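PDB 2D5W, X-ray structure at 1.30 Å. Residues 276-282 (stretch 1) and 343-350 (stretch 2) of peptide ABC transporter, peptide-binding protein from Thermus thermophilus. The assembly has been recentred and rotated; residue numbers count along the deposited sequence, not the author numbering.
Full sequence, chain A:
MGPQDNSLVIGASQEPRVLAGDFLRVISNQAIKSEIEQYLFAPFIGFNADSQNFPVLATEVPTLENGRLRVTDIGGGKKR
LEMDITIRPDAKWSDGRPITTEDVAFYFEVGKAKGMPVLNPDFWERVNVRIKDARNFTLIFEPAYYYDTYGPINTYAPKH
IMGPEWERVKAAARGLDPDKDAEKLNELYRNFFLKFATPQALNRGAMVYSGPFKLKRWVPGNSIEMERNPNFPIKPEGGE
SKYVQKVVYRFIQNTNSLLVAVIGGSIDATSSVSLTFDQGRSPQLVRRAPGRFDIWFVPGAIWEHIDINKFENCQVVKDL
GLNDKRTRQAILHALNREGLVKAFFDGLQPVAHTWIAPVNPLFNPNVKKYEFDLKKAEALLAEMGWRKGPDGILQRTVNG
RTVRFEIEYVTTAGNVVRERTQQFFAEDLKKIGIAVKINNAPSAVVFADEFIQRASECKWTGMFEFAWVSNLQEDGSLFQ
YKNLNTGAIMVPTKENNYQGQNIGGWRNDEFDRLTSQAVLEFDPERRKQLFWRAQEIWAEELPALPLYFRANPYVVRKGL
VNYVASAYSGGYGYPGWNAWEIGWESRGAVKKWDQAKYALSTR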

# COMPACT_ATOMS: atom_id res chain seq x y z
N THR A 276 0.18 16.06 5.64
CA THR A 276 1.57 15.65 5.69
C THR A 276 2.18 16.10 7.02
O THR A 276 1.60 16.92 7.74
CB THR A 276 2.36 16.19 4.47
OG1 THR A 276 2.19 17.60 4.37
CG2 THR A 276 1.84 15.54 3.19
N PHE A 277 3.33 15.54 7.36
CA PHE A 277 4.01 15.81 8.63
C PHE A 277 4.12 17.29 8.99
O PHE A 277 3.80 17.69 10.11
CB PHE A 277 5.40 15.17 8.59
CG PHE A 277 6.07 15.09 9.93
CD1 PHE A 277 5.88 13.99 10.76
CD2 PHE A 277 6.93 16.10 10.35
CE1 PHE A 277 6.53 13.90 11.99
CE2 PHE A 277 7.59 16.02 11.58
CZ PHE A 277 7.38 14.92 12.40
N ASP A 278 4.59 18.09 8.04
CA ASP A 278 4.76 19.52 8.25
C ASP A 278 3.44 20.21 8.59
O ASP A 278 3.40 21.13 9.40
CB ASP A 278 5.37 20.16 6.99
CG ASP A 278 4.58 19.84 5.73
OD1 ASP A 278 4.15 20.79 5.04
OD2 ASP A 278 4.39 18.65 5.43
N GLN A 279 2.35 19.76 7.97
CA GLN A 279 1.06 20.37 8.24
C GLN A 279 0.58 20.05 9.65
O GLN A 279 -0.04 20.89 10.31
CB GLN A 279 0.03 19.89 7.21
CG GLN A 279 0.38 20.25 5.79
CD GLN A 279 -0.66 19.77 4.80
OE1 GLN A 279 -0.96 18.58 4.73
NE2 GLN A 279 -1.23 20.70 4.05
N GLY A 280 0.88 18.84 10.11
CA GLY A 280 0.47 18.44 11.44
C GLY A 280 1.09 19.27 12.54
O GLY A 280 0.55 19.35 13.64
N ARG A 281 2.23 19.89 12.26
CA ARG A 281 2.89 20.72 13.26
C ARG A 281 2.88 22.20 12.89
O ARG A 281 3.60 23.00 13.49
CB ARG A 281 4.32 20.23 13.50
CG ARG A 281 5.22 20.19 12.28
CD ARG A 281 6.34 19.16 12.46
NE ARG A 281 7.24 19.46 13.57
CZ ARG A 281 8.28 20.29 13.49
NH1 ARG A 281 9.04 20.50 14.56
NH2 ARG A 281 8.56 20.90 12.35
N SER A 282 2.07 22.57 11.90
CA SER A 282 1.98 23.97 11.48
C SER A 282 1.24 24.77 12.55
O SER A 282 0.32 24.27 13.19
CB SER A 282 1.24 24.08 10.13
OG SER A 282 -0.13 23.75 10.25
N ALA A 343 14.80 21.48 6.59
CA ALA A 343 13.95 22.64 6.35
C ALA A 343 12.46 22.35 6.43
O ALA A 343 11.70 23.12 7.00
CB ALA A 343 14.28 23.24 4.98
N PHE A 344 12.04 21.22 5.85
CA PHE A 344 10.63 20.85 5.81
C PHE A 344 10.07 20.21 7.08
O PHE A 344 8.92 20.47 7.45
CB PHE A 344 10.39 19.86 4.67
CG PHE A 344 10.38 20.47 3.29
CD1 PHE A 344 11.14 21.60 2.98
CD2 PHE A 344 9.62 19.89 2.28
CE1 PHE A 344 11.15 22.12 1.68
CE2 PHE A 344 9.63 20.40 0.98
CZ PHE A 344 10.40 21.52 0.68
N PHE A 345 10.87 19.38 7.74
CA PHE A 345 10.39 18.65 8.92
C PHE A 345 11.26 18.77 10.16
O PHE A 345 11.06 18.02 11.12
CB PHE A 345 10.28 17.16 8.57
CG PHE A 345 9.67 16.88 7.22
CD1 PHE A 345 10.38 16.16 6.26
CD2 PHE A 345 8.38 17.29 6.93
CE1 PHE A 345 9.80 15.86 5.02
CE2 PHE A 345 7.79 17.00 5.70
CZ PHE A 345 8.50 16.28 4.74
N ASP A 346 12.22 19.70 10.16
CA ASP A 346 13.14 19.85 11.28
C ASP A 346 13.85 18.52 11.55
O ASP A 346 14.20 18.21 12.70
CB ASP A 346 12.41 20.32 12.54
CG ASP A 346 12.04 21.79 12.49
OD1 ASP A 346 12.89 22.60 12.05
OD2 ASP A 346 10.91 22.14 12.89
N GLY A 347 14.04 17.75 10.49
CA GLY A 347 14.72 16.47 10.58
C GLY A 347 13.97 15.35 11.28
O GLY A 347 14.50 14.25 11.43
N LEU A 348 12.73 15.61 11.68
CA LEU A 348 11.95 14.61 12.40
C LEU A 348 11.53 13.41 11.55
O LEU A 348 11.17 12.36 12.09
CB LEU A 348 10.75 15.28 13.07
CG LEU A 348 11.20 16.30 14.13
CD1 LEU A 348 10.00 17.03 14.70
CD2 LEU A 348 11.97 15.59 15.24
N GLN A 349 11.55 13.57 10.23
CA GLN A 349 11.28 12.46 9.30
C GLN A 349 12.66 12.38 8.67
O GLN A 349 13.04 13.22 7.85
CB GLN A 349 10.19 12.82 8.29
CG GLN A 349 8.80 12.75 8.91
CD GLN A 349 7.66 12.81 7.91
OE1 GLN A 349 6.66 12.11 8.05
NE2 GLN A 349 7.80 13.67 6.90
N PRO A 350 13.45 11.37 9.06
CA PRO A 350 14.82 11.17 8.57
C PRO A 350 15.02 10.69 7.15
O PRO A 350 14.20 9.95 6.60
CB PRO A 350 15.39 10.18 9.57
CG PRO A 350 14.21 9.27 9.80
CD PRO A 350 13.06 10.26 9.95
O HOH W 1 5.05 14.02 5.51
O HOH W 2 7.42 21.02 9.78

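Where a helix gives way to a turn, the polypeptide frees carbonyls and redirects side chains, and a neighbouring segment can exploit both. The contact between residues 343-350 and 276-282 of this peptide-binding protein is a compact example. The partner contains a short, weakly bonded helix, about 277-280, followed by Arg281 in loop or turn, and the closest CA atoms across the contact are those of Asp278 and Phe345, 5.7 Å apart.

Ala343 stands clear of the contact. At Phe344 the backbone does the work: its O lies 3.6 Å from Asp278 CB and accepts a hydrogen bond from a water (2.8 Å from Phe344 O to the water oxygen), which in turn accepts one from Arg281 NH2, so the water relays a main-chain acceptor to a cationic donor. Phe345 starts out sideways, but its ring swings nearer, with CD2 3.9 Å from Phe277 CD2. The two ring planes are almost perpendicular in an oblique pairing, while Asp278 OD2 approaches the Phe345 ring edge, 3.8 Å from CE2, and also accepts a hydrogen bond from Thr276 OG1.

A type I' turn from Phe345 to Leu348 follows, closed by Leu348 N to Phe345 O at 3.0 Å. Asp346, with positive phi, points toward the partner and forms a salt bridge: its OD2 receives hydrogen bonds from Arg281 NH2 at 2.7 Å and NH1 at 3.0 Å, lying near the guanidinium plane, where the N-H groups point. Gly347, also at positive phi, makes no contact. Leu348 then serves two neighbours, its CB 3.5 Å from Phe277 CZ and its CD1 over a guanidinium face, 3.6 Å from Arg281 NH1.

Gln349 covers one face of the Phe277 ring. Its CG sits over the ring face, 3.8 Å from the centroid, in a CH-pi contact, while a second water accepts hydrogen bonds from Gln349 NE2 and Phe277 N.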